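Local atomic coordinates of alpha-amylase inhibitor 0.19 (Triticum aestivum, PDB entry 1HSS), a protein that inhibits alpha-amylase as a homodimeric, disulfide-rich protein of the wheat kernel and belongs to the cereal trypsin/alpha-amylase inhibitor family. Residues F12-L23 with V37-I48; S59-E67 with A79-K89. All coordinates share one frame; numbering follows the deposited sequence.

Interaction 1 (F12-L23 with V37-I48); sequences FQVPALPACRPL and VLRDCCQQLAHI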
loop_
_atom_site.group_PDB
_atom_site.type_symbol
_atom_site.label_atom_id
_atom_site.label_comp_id
_atom_site.label_asym_id
_atom_site.label_seq_id
_atom_site.Cartn_x
_atom_site.Cartn_y
_atom_site.Cartn_z
ATOM N N PHE A 12 -6.145 -12.538 -17.103
ATOM C CA PHE A 12 -4.719 -12.403 -16.867
ATOM C C PHE A 12 -4.065 -13.760 -17.049
ATOM O O PHE A 12 -4.718 -14.768 -16.881
ATOM C CB PHE A 12 -4.437 -11.865 -15.447
ATOM C CG PHE A 12 -5.194 -12.567 -14.350
ATOM C CD1 PHE A 12 -6.458 -12.139 -13.981
ATOM C CD2 PHE A 12 -4.605 -13.592 -13.638
ATOM C CE1 PHE A 12 -7.126 -12.709 -12.922
ATOM C CE2 PHE A 12 -5.268 -14.178 -12.564
ATOM C CZ PHE A 12 -6.532 -13.732 -12.208
ATOM N N GLN A 13 -2.798 -13.773 -17.466
ATOM C CA GLN A 13 -2.000 -15.001 -17.574
ATOM C C GLN A 13 -1.862 -15.649 -16.199
ATOM O O GLN A 13 -1.765 -14.957 -15.189
ATOM C CB GLN A 13 -0.598 -14.696 -18.142
ATOM C CG GLN A 13 0.510 -14.502 -17.051
ATOM C CD GLN A 13 1.796 -13.779 -17.527
ATOM O OE1 GLN A 13 1.930 -12.548 -17.395
ATOM N NE2 GLN A 13 2.801 -14.561 -17.902
ATOM N N VAL A 14 -1.876 -16.974 -16.167
ATOM C CA VAL A 14 -1.574 -17.737 -14.958
ATOM C C VAL A 14 -0.382 -18.666 -15.259
ATOM O O VAL A 14 -0.197 -19.089 -16.404
ATOM C CB VAL A 14 -2.821 -18.552 -14.490
ATOM C CG1 VAL A 14 -2.410 -19.745 -13.666
ATOM C CG2 VAL A 14 -3.727 -17.670 -13.666
ATOM N N PRO A 15 0.552 -18.816 -14.299
ATOM C CA PRO A 15 0.633 -18.175 -12.979
ATOM C C PRO A 15 0.738 -16.668 -13.053
ATOM O O PRO A 15 1.336 -16.131 -13.979
ATOM C CB PRO A 15 1.879 -18.792 -12.355
ATOM C CG PRO A 15 2.690 -19.219 -13.497
ATOM C CD PRO A 15 1.707 -19.698 -14.522
ATOM N N ALA A 16 0.008 -16.007 -12.167
ATOM C CA ALA A 16 -0.250 -14.583 -12.281
ATOM C C ALA A 16 1.003 -13.785 -11.928
ATOM O O ALA A 16 1.803 -14.219 -11.109
ATOM C CB ALA A 16 -1.428 -14.194 -11.373
ATOM N N LEU A 17 1.271 -12.733 -12.693
ATOM C CA LEU A 17 2.296 -11.740 -12.337
ATOM C C LEU A 17 3.625 -12.328 -11.845
ATOM O O LEU A 17 4.099 -11.992 -10.764
ATOM C CB LEU A 17 1.757 -10.776 -11.281
ATOM C CG LEU A 17 0.389 -10.202 -11.600
ATOM C CD1 LEU A 17 -0.123 -9.435 -10.430
ATOM C CD2 LEU A 17 0.463 -9.338 -12.819
ATOM N N PRO A 18 4.311 -13.100 -12.705
ATOM C CA PRO A 18 5.620 -13.676 -12.381
ATOM C C PRO A 18 6.628 -12.634 -11.895
ATOM O O PRO A 18 7.385 -12.882 -10.955
ATOM C CB PRO A 18 6.064 -14.299 -13.697
ATOM C CG PRO A 18 4.815 -14.553 -14.425
ATOM C CD PRO A 18 3.908 -13.430 -14.082
ATOM N N ALA A 19 6.598 -11.452 -12.512
ATOM C CA ALA A 19 7.556 -10.396 -12.216
ATOM C C ALA A 19 7.287 -9.726 -10.881
ATOM O O ALA A 19 8.149 -9.062 -10.328
ATOM C CB ALA A 19 7.519 -9.374 -13.305
ATOM N N CYS A 20 6.077 -9.876 -10.369
ATOM C CA CYS A 20 5.723 -9.211 -9.130
ATOM C C CYS A 20 6.051 -10.048 -7.919
ATOM O O CYS A 20 6.085 -9.543 -6.806
ATOM C CB CYS A 20 4.233 -8.826 -9.117
ATOM S SG CYS A 20 3.795 -7.611 -10.399
ATOM N N ARG A 21 6.308 -11.326 -8.137
ATOM C CA ARG A 21 6.547 -12.234 -7.040
ATOM C C ARG A 21 7.877 -11.919 -6.354
ATOM O O ARG A 21 7.955 -11.828 -5.127
ATOM C CB ARG A 21 6.474 -13.682 -7.552
ATOM C CG ARG A 21 5.027 -14.108 -7.757
ATOM C CD ARG A 21 4.693 -14.846 -9.036
ATOM N NE ARG A 21 4.341 -16.233 -8.753
ATOM C CZ ARG A 21 3.135 -16.789 -8.878
ATOM N NH1 ARG A 21 2.207 -16.280 -9.667
ATOM N NH2 ARG A 21 2.944 -17.990 -8.363
ATOM N N PRO A 22 8.918 -11.622 -7.140
ATOM C CA PRO A 22 10.164 -11.185 -6.516
ATOM C C PRO A 22 10.075 -9.803 -5.862
ATOM O O PRO A 22 10.722 -9.546 -4.866
ATOM C CB PRO A 22 11.162 -11.211 -7.676
ATOM C CG PRO A 22 10.326 -11.206 -8.906
ATOM C CD PRO A 22 9.147 -12.027 -8.535
ATOM N N LEU A 23 9.274 -8.913 -6.428
ATOM C CA LEU A 23 9.016 -7.621 -5.822
ATOM C C LEU A 23 8.419 -7.775 -4.426
ATOM O O LEU A 23 8.901 -7.170 -3.481
ATOM C CB LEU A 23 8.052 -6.833 -6.690
ATOM C CG LEU A 23 7.633 -5.510 -6.055
ATOM C CD1 LEU A 23 8.847 -4.616 -5.965
ATOM C CD2 LEU A 23 6.544 -4.830 -6.877
ATOM N N VAL A 37 13.258 -4.568 -11.246
ATOM C CA VAL A 37 12.226 -5.500 -10.823
ATOM C C VAL A 37 10.912 -4.810 -10.496
ATOM O O VAL A 37 9.849 -5.345 -10.802
ATOM C CB VAL A 37 12.678 -6.437 -9.669
ATOM C CG1 VAL A 37 14.158 -6.352 -9.481
ATOM C CG2 VAL A 37 11.920 -6.153 -8.396
ATOM N N LEU A 38 10.975 -3.564 -10.027
ATOM C CA LEU A 38 9.771 -2.730 -9.943
ATOM C C LEU A 38 9.141 -2.542 -11.339
ATOM O O LEU A 38 7.982 -2.894 -11.585
ATOM C CB LEU A 38 10.103 -1.361 -9.347
ATOM C CG LEU A 38 8.938 -0.386 -9.119
ATOM C CD1 LEU A 38 7.728 -1.073 -8.538
ATOM C CD2 LEU A 38 9.391 0.674 -8.159
ATOM N N ARG A 39 9.965 -2.114 -12.285
ATOM C CA ARG A 39 9.520 -1.818 -13.647
ATOM C C ARG A 39 8.789 -2.990 -14.321
ATOM O O ARG A 39 7.729 -2.830 -14.933
ATOM C CB ARG A 39 10.734 -1.404 -14.478
ATOM C CG ARG A 39 10.434 -1.022 -15.920
ATOM C CD ARG A 39 11.049 -2.020 -16.908
ATOM N NE ARG A 39 12.490 -1.868 -17.020
ATOM C CZ ARG A 39 13.358 -2.874 -17.040
ATOM N NH1 ARG A 39 12.936 -4.118 -17.085
ATOM N NH2 ARG A 39 14.658 -2.630 -17.088
ATOM N N ASP A 40 9.348 -4.181 -14.157
ATOM C CA ASP A 40 8.821 -5.361 -14.817
ATOM C C ASP A 40 7.531 -5.842 -14.176
ATOM O O ASP A 40 6.607 -6.255 -14.884
ATOM C CB ASP A 40 9.850 -6.485 -14.800
ATOM C CG ASP A 40 10.964 -6.277 -15.812
ATOM O OD1 ASP A 40 10.809 -5.463 -16.740
ATOM O OD2 ASP A 40 11.989 -6.955 -15.699
ATOM N N CYS A 41 7.415 -5.665 -12.860
ATOM C CA CYS A 41 6.149 -5.934 -12.188
ATOM C C CYS A 41 5.043 -4.996 -12.623
ATOM O O CYS A 41 3.981 -5.431 -13.008
ATOM C CB CYS A 41 6.311 -5.836 -10.686
ATOM S SG CYS A 41 4.724 -5.900 -9.815
ATOM N N CYS A 42 5.327 -3.708 -12.631
ATOM C CA CYS A 42 4.338 -2.710 -13.022
ATOM C C CYS A 42 3.897 -2.854 -14.467
ATOM O O CYS A 42 2.736 -2.636 -14.795
ATOM C CB CYS A 42 4.909 -1.303 -12.799
ATOM S SG CYS A 42 5.257 -1.007 -11.047
ATOM N N GLN A 43 4.859 -3.155 -15.334
ATOM C CA GLN A 43 4.614 -3.457 -16.743
ATOM C C GLN A 43 3.585 -4.566 -16.940
ATOM O O GLN A 43 2.656 -4.434 -17.739
ATOM C CB GLN A 43 5.934 -3.853 -17.393
ATOM C CG GLN A 43 5.820 -4.669 -18.672
ATOM C CD GLN A 43 5.662 -3.818 -19.914
ATOM O OE1 GLN A 43 5.335 -2.631 -19.841
ATOM N NE2 GLN A 43 5.805 -4.446 -21.075
ATOM N N GLN A 44 3.765 -5.664 -16.215
ATOM C CA GLN A 44 2.785 -6.747 -16.159
ATOM C C GLN A 44 1.413 -6.346 -15.588
ATOM O O GLN A 44 0.385 -6.720 -16.150
ATOM C CB GLN A 44 3.355 -7.917 -15.354
ATOM C CG GLN A 44 4.000 -8.997 -16.208
ATOM C CD GLN A 44 4.804 -10.032 -15.412
ATOM O OE1 GLN A 44 4.594 -10.243 -14.211
ATOM N NE2 GLN A 44 5.736 -10.680 -16.090
ATOM N N LEU A 45 1.386 -5.576 -14.497
ATOM C CA LEU A 45 0.127 -5.034 -13.973
ATOM C C LEU A 45 -0.573 -4.092 -14.954
ATOM O O LEU A 45 -1.783 -4.189 -15.145
ATOM C CB LEU A 45 0.344 -4.305 -12.646
ATOM C CG LEU A 45 0.190 -5.142 -11.370
ATOM C CD1 LEU A 45 0.626 -4.341 -10.167
ATOM C CD2 LEU A 45 -1.252 -5.628 -11.213
ATOM N N ALA A 46 0.206 -3.256 -15.645
ATOM C CA ALA A 46 -0.324 -2.261 -16.580
ATOM C C ALA A 46 -1.163 -2.886 -17.698
ATOM O O ALA A 46 -2.158 -2.308 -18.138
ATOM C CB ALA A 46 0.818 -1.449 -17.181
ATOM N N HIS A 47 -0.809 -4.098 -18.103
ATOM C CA HIS A 47 -1.523 -4.781 -19.180
ATOM C C HIS A 47 -2.859 -5.387 -18.777
ATOM O O HIS A 47 -3.681 -5.707 -19.625
ATOM C CB HIS A 47 -0.653 -5.875 -19.777
ATOM C CG HIS A 47 0.641 -5.372 -20.325
ATOM N ND1 HIS A 47 1.667 -6.212 -20.707
ATOM C CD2 HIS A 47 1.096 -4.110 -20.511
ATOM C CE1 HIS A 47 2.697 -5.489 -21.114
ATOM N NE2 HIS A 47 2.375 -4.210 -21.005
ATOM N N ILE A 48 -3.040 -5.619 -17.492
ATOM C CA ILE A 48 -4.300 -6.128 -16.991
ATOM C C ILE A 48 -5.234 -4.948 -16.777
ATOM O O ILE A 48 -4.770 -3.839 -16.498
ATOM C CB ILE A 48 -4.073 -6.912 -15.665
ATOM C CG1 ILE A 48 -3.131 -8.093 -15.955
ATOM C CG2 ILE A 48 -5.406 -7.393 -15.074
ATOM C CD1 ILE A 48 -2.493 -8.710 -14.739
HETATM O O HOH W 1 10.457 -8.144 -11.328
#
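Cys-20 and Cys-41 join segment 12-23, at helix 20-27, to helix 35-46 through a disulfide, SG to SG 2.0 Å with a torsion of 95° about the S-S bond. This is the tight part of the contact: the buried Leu-23 lays CD2 against Cys-41 SG at 3.6 Å, having its CG anti to the backbone N. Farther along, Leu-17 pushes CD2 to within 3.6 Å of Ile-48 CD1 and turns CD1 to Leu-45 CD2, while Phe-12 meets the same Ile-48 methyl with its CB alone. Equally snug is Gln-44, whose extended chain slides past Leu-17 in the opposite direction. Its OE1 accepts the N-H of Ala-19 (N to OE1 2.9 Å), the donor tilted 18° from the carbonyl plane. The contact loosens toward solvent: exposed Gln-13 brings OE1 only to 4.3 Å from Gln-44 CG, and toward Val-37 a water bridges Ala-19 O and Val-37 O, donating to both. Cys-42 holds helix 35-46 to Cys-99 by a second disulfide, Ile-95 of helix 95-98 packs on Leu-23, Cys-41 and Leu-45, and Arg-21 turns to helix 53-67.

Interaction 2 (S59-E67 with A79-K89); sequences SMLDSMYKE and AFPRCRREVVK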
loop_
_atom_site.group_PDB
_atom_site.type_symbol
_atom_site.label_atom_id
_atom_site.label_comp_id
_atom_site.label_asym_id
_atom_site.label_seq_id
_atom_site.Cartn_x
_atom_site.Cartn_y
_atom_site.Cartn_z
ATOM N N SER A 59 -4.710 -13.904 -7.076
ATOM C CA SER A 59 -4.254 -15.146 -7.697
ATOM C C SER A 59 -2.774 -15.398 -7.449
ATOM O O SER A 59 -2.375 -16.518 -7.151
ATOM C CB SER A 59 -4.521 -15.102 -9.213
ATOM O OG SER A 59 -3.987 -16.224 -9.896
ATOM N N MET A 60 -1.952 -14.372 -7.652
ATOM C CA MET A 60 -0.508 -14.451 -7.381
ATOM C C MET A 60 -0.179 -14.832 -5.928
ATOM O O MET A 60 0.570 -15.772 -5.693
ATOM C CB MET A 60 0.158 -13.115 -7.711
ATOM C CG MET A 60 1.665 -13.090 -7.486
ATOM S SD MET A 60 2.347 -11.427 -7.307
ATOM C CE MET A 60 1.726 -11.033 -5.786
ATOM N N LEU A 61 -0.763 -14.101 -4.969
ATOM C CA LEU A 61 -0.574 -14.326 -3.535
ATOM C C LEU A 61 -1.024 -15.716 -3.107
ATOM O O LEU A 61 -0.378 -16.354 -2.286
ATOM C CB LEU A 61 -1.362 -13.285 -2.746
ATOM C CG LEU A 61 -1.185 -13.385 -1.240
ATOM C CD1 LEU A 61 0.280 -13.163 -0.920
ATOM C CD2 LEU A 61 -2.071 -12.370 -0.552
ATOM N N ASP A 62 -2.190 -16.123 -3.593
ATOM C CA ASP A 62 -2.722 -17.447 -3.337
ATOM C C ASP A 62 -1.781 -18.553 -3.857
ATOM O O ASP A 62 -1.394 -19.449 -3.114
ATOM C CB ASP A 62 -4.118 -17.554 -3.974
ATOM C CG ASP A 62 -4.826 -18.863 -3.638
ATOM O OD1 ASP A 62 -5.310 -19.020 -2.493
ATOM O OD2 ASP A 62 -4.903 -19.737 -4.530
ATOM N N SER A 63 -1.320 -18.427 -5.096
ATOM C CA SER A 63 -0.306 -19.344 -5.627
ATOM C C SER A 63 0.973 -19.410 -4.786
ATOM O O SER A 63 1.533 -20.483 -4.587
ATOM C CB SER A 63 0.078 -18.964 -7.059
ATOM O OG SER A 63 -1.072 -18.818 -7.861
ATOM N N MET A 64 1.485 -18.258 -4.364
ATOM C CA MET A 64 2.688 -18.220 -3.548
ATOM C C MET A 64 2.526 -18.958 -2.227
ATOM O O MET A 64 3.381 -19.744 -1.838
ATOM C CB MET A 64 3.100 -16.769 -3.315
ATOM C CG MET A 64 3.535 -16.128 -4.605
ATOM S SD MET A 64 4.181 -14.477 -4.479
ATOM C CE MET A 64 5.754 -14.780 -3.824
ATOM N N TYR A 65 1.371 -18.790 -1.601
ATOM C CA TYR A 65 1.065 -19.473 -0.352
ATOM C C TYR A 65 0.765 -20.944 -0.514
ATOM O O TYR A 65 1.050 -21.741 0.375
ATOM C CB TYR A 65 -0.112 -18.802 0.323
ATOM C CG TYR A 65 0.331 -17.727 1.248
ATOM C CD1 TYR A 65 1.320 -17.974 2.182
ATOM C CD2 TYR A 65 -0.233 -16.467 1.199
ATOM C CE1 TYR A 65 1.729 -16.997 3.064
ATOM C CE2 TYR A 65 0.175 -15.475 2.070
ATOM C CZ TYR A 65 1.148 -15.751 3.010
ATOM O OH TYR A 65 1.474 -14.821 3.964
ATOM N N LYS A 66 0.156 -21.291 -1.641
ATOM C CA LYS A 66 -0.243 -22.666 -1.921
ATOM C C LYS A 66 0.884 -23.528 -2.473
ATOM O O LYS A 66 0.794 -24.755 -2.461
ATOM C CB LYS A 66 -1.421 -22.681 -2.891
ATOM C CG LYS A 66 -2.724 -23.135 -2.261
ATOM C CD LYS A 66 -3.704 -21.986 -2.070
ATOM C CE LYS A 66 -4.247 -21.936 -0.643
ATOM N NZ LYS A 66 -3.193 -21.568 0.354
ATOM N N GLU A 67 1.931 -22.887 -2.981
ATOM C CA GLU A 67 3.173 -23.586 -3.284
ATOM C C GLU A 67 4.097 -23.638 -2.055
ATOM O O GLU A 67 4.576 -24.717 -1.674
ATOM C CB GLU A 67 3.886 -22.921 -4.469
ATOM C CG GLU A 67 5.230 -23.561 -4.858
ATOM C CD GLU A 67 5.207 -25.100 -4.864
ATOM O OE1 GLU A 67 4.424 -25.689 -5.648
ATOM O OE2 GLU A 67 5.995 -25.719 -4.100
ATOM N N ALA A 79 6.556 -19.330 2.113
ATOM C CA ALA A 79 6.536 -18.638 0.826
ATOM C C ALA A 79 7.251 -17.277 0.906
ATOM O O ALA A 79 7.803 -16.799 -0.094
ATOM C CB ALA A 79 5.094 -18.466 0.343
ATOM N N PHE A 80 7.327 -16.716 2.118
ATOM C CA PHE A 80 7.888 -15.380 2.329
ATOM C C PHE A 80 8.927 -15.303 3.439
ATOM O O PHE A 80 8.584 -15.171 4.619
ATOM C CB PHE A 80 6.766 -14.402 2.610
ATOM C CG PHE A 80 5.737 -14.391 1.552
ATOM C CD1 PHE A 80 5.977 -13.723 0.364
ATOM C CD2 PHE A 80 4.619 -15.202 1.657
ATOM C CE1 PHE A 80 5.139 -13.869 -0.695
ATOM C CE2 PHE A 80 3.770 -15.356 0.593
ATOM C CZ PHE A 80 4.024 -14.694 -0.584
ATOM N N PRO A 81 10.216 -15.454 3.078
ATOM C CA PRO A 81 11.310 -15.567 4.052
ATOM C C PRO A 81 11.559 -14.251 4.776
ATOM O O PRO A 81 11.735 -13.214 4.146
ATOM C CB PRO A 81 12.519 -15.981 3.197
ATOM C CG PRO A 81 11.928 -16.471 1.884
ATOM C CD PRO A 81 10.712 -15.616 1.699
ATOM N N ARG A 82 11.466 -14.293 6.100
ATOM C CA ARG A 82 11.685 -13.115 6.942
ATOM C C ARG A 82 10.528 -12.110 6.907
ATOM O O ARG A 82 10.635 -11.010 7.468
ATOM C CB ARG A 82 13.002 -12.419 6.573
ATOM C CG ARG A 82 14.254 -13.145 7.062
ATOM C CD ARG A 82 15.437 -12.943 6.109
ATOM N NE ARG A 82 15.838 -14.191 5.454
ATOM C CZ ARG A 82 15.819 -14.397 4.138
ATOM N NH1 ARG A 82 15.450 -13.427 3.302
ATOM N NH2 ARG A 82 16.183 -15.578 3.653
ATOM N N CYS A 83 9.378 -12.560 6.401
ATOM C CA CYS A 83 8.170 -11.740 6.361
ATOM C C CYS A 83 7.022 -12.213 7.240
ATOM O O CYS A 83 6.671 -13.393 7.258
ATOM C CB CYS A 83 7.652 -11.613 4.942
ATOM S SG CYS A 83 8.819 -10.746 3.906
ATOM N N ARG A 84 6.339 -11.233 7.818
ATOM C CA ARG A 84 5.138 -11.461 8.604
ATOM C C ARG A 84 3.895 -11.566 7.734
ATOM O O ARG A 84 3.637 -10.702 6.899
ATOM C CB ARG A 84 4.942 -10.318 9.587
ATOM C CG ARG A 84 6.142 -10.020 10.436
ATOM C CD ARG A 84 5.785 -9.021 11.492
ATOM N NE ARG A 84 6.963 -8.680 12.264
ATOM C CZ ARG A 84 6.915 -8.155 13.475
ATOM N NH1 ARG A 84 5.733 -7.901 14.027
ATOM N NH2 ARG A 84 8.051 -7.863 14.105
ATOM N N ARG A 85 3.041 -12.522 8.074
ATOM C CA ARG A 85 1.760 -12.747 7.403
ATOM C C ARG A 85 0.984 -11.454 7.128
ATOM O O ARG A 85 0.583 -11.175 6.007
ATOM C CB ARG A 85 0.913 -13.689 8.270
ATOM C CG ARG A 85 0.194 -14.804 7.519
ATOM C CD ARG A 85 -1.274 -14.452 7.205
ATOM N NE ARG A 85 -1.926 -15.488 6.391
ATOM C CZ ARG A 85 -3.237 -15.705 6.337
ATOM N NH1 ARG A 85 -4.083 -14.927 7.010
ATOM N NH2 ARG A 85 -3.702 -16.706 5.598
ATOM N N GLU A 86 0.862 -10.627 8.156
ATOM C CA GLU A 86 0.089 -9.387 8.076
ATOM C C GLU A 86 0.673 -8.386 7.062
ATOM O O GLU A 86 -0.062 -7.819 6.251
ATOM C CB GLU A 86 0.001 -8.721 9.464
ATOM C CG GLU A 86 0.126 -9.674 10.683
ATOM C CD GLU A 86 1.585 -9.981 11.106
ATOM O OE1 GLU A 86 2.318 -9.046 11.529
ATOM O OE2 GLU A 86 1.968 -11.181 11.086
ATOM N N VAL A 87 1.997 -8.195 7.098
ATOM C CA VAL A 87 2.644 -7.233 6.213
ATOM C C VAL A 87 2.731 -7.770 4.786
ATOM O O VAL A 87 2.549 -7.015 3.839
ATOM C CB VAL A 87 4.060 -6.795 6.719
ATOM C CG1 VAL A 87 4.087 -6.684 8.236
ATOM C CG2 VAL A 87 5.099 -7.749 6.250
ATOM N N VAL A 88 2.830 -9.090 4.645
ATOM C CA VAL A 88 2.790 -9.721 3.328
ATOM C C VAL A 88 1.502 -9.380 2.568
ATOM O O VAL A 88 1.562 -8.885 1.448
ATOM C CB VAL A 88 2.961 -11.282 3.412
ATOM C CG1 VAL A 88 2.564 -11.952 2.096
ATOM C CG2 VAL A 88 4.396 -11.631 3.721
ATOM N N LYS A 89 0.341 -9.553 3.185
ATOM C CA LYS A 89 -0.892 -9.337 2.433
ATOM C C LYS A 89 -1.235 -7.866 2.322
ATOM O O LYS A 89 -1.825 -7.454 1.333
ATOM C CB LYS A 89 -2.073 -10.132 3.010
ATOM C CG LYS A 89 -2.415 -9.779 4.423
ATOM C CD LYS A 89 -3.597 -10.594 4.923
ATOM C CE LYS A 89 -3.136 -11.895 5.559
ATOM N NZ LYS A 89 -2.209 -12.641 4.644
#
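Tyr-65 offers one ring face to the edge of Phe-80 in a T-shaped (edge-to-face) pair, centroids 5.0 Å apart and planes at 69°. The pair sits in the helical, disulfide-bonded fold of the cereal trypsin/alpha-amylase inhibitors, where the end of helix 53-67 meets the connection leading into helix 85-92. Phe-80 CE2 lies over the tyrosine face, displaced toward its rim. The preceding residue, Met-64, crosses the phenylalanine at about a right angle: CB meets CZ, and SD stands at the ring edge, 5.0 Å from the Phe-80 centroid, as a Met-aromatic contact. A bend at chi3 (75°) brings the methyl CE round to Phe-80 CE1. Val-88 places CG1 over the centre of one Phe-80 face, 3.8 Å above the plane, and the same methyl touches Leu-61 CD1 at 4.0 Å. Leu-61 CD1 also meets Phe-80 CZ, at 4.1 Å. Phe-80 is therefore held by three residues of one helix and by a valine one turn into the next. No hydrogen bond joins the two segments. Phe-80 also opens a type II turn to Cys-83, which is disulfide-bonded to Cys-28, while the N-cap residue Arg-84 forms salt bridges with Asp-106 and Asp-110 of the second subunit. At the far end of the tyrosine, Tyr-65 OH lies 3.6 Å from Val-88 CG1 and 3.8 Å from Arg-85 CG.

Overall arrangement
Both contacts bury aliphatic side chains, but interaction 1 is the more mixed, a disulfide and one hydrogen bond from a backbone N-H to a side-chain amide oxygen, backed by leucines and isoleucine, with one bridging water and an exposed outer side, whereas interaction 2 is a largely buried aromatic and methionine cluster without hydrogen bonds between its segments. The centres of interactions 1 and 2 lie about 15 Å apart. Helix 53-67 ties them together: Arg-21 of segment 12-23 runs over Met-60, Ser-63 and Met-64, its CG 3.4 Å from Met-64 SD, and Phe-12 CE2 rests 3.6 Å from Ser-59 CB. Leu-38 packs on the second subunit, which segment 79-89 meets through charged side chains.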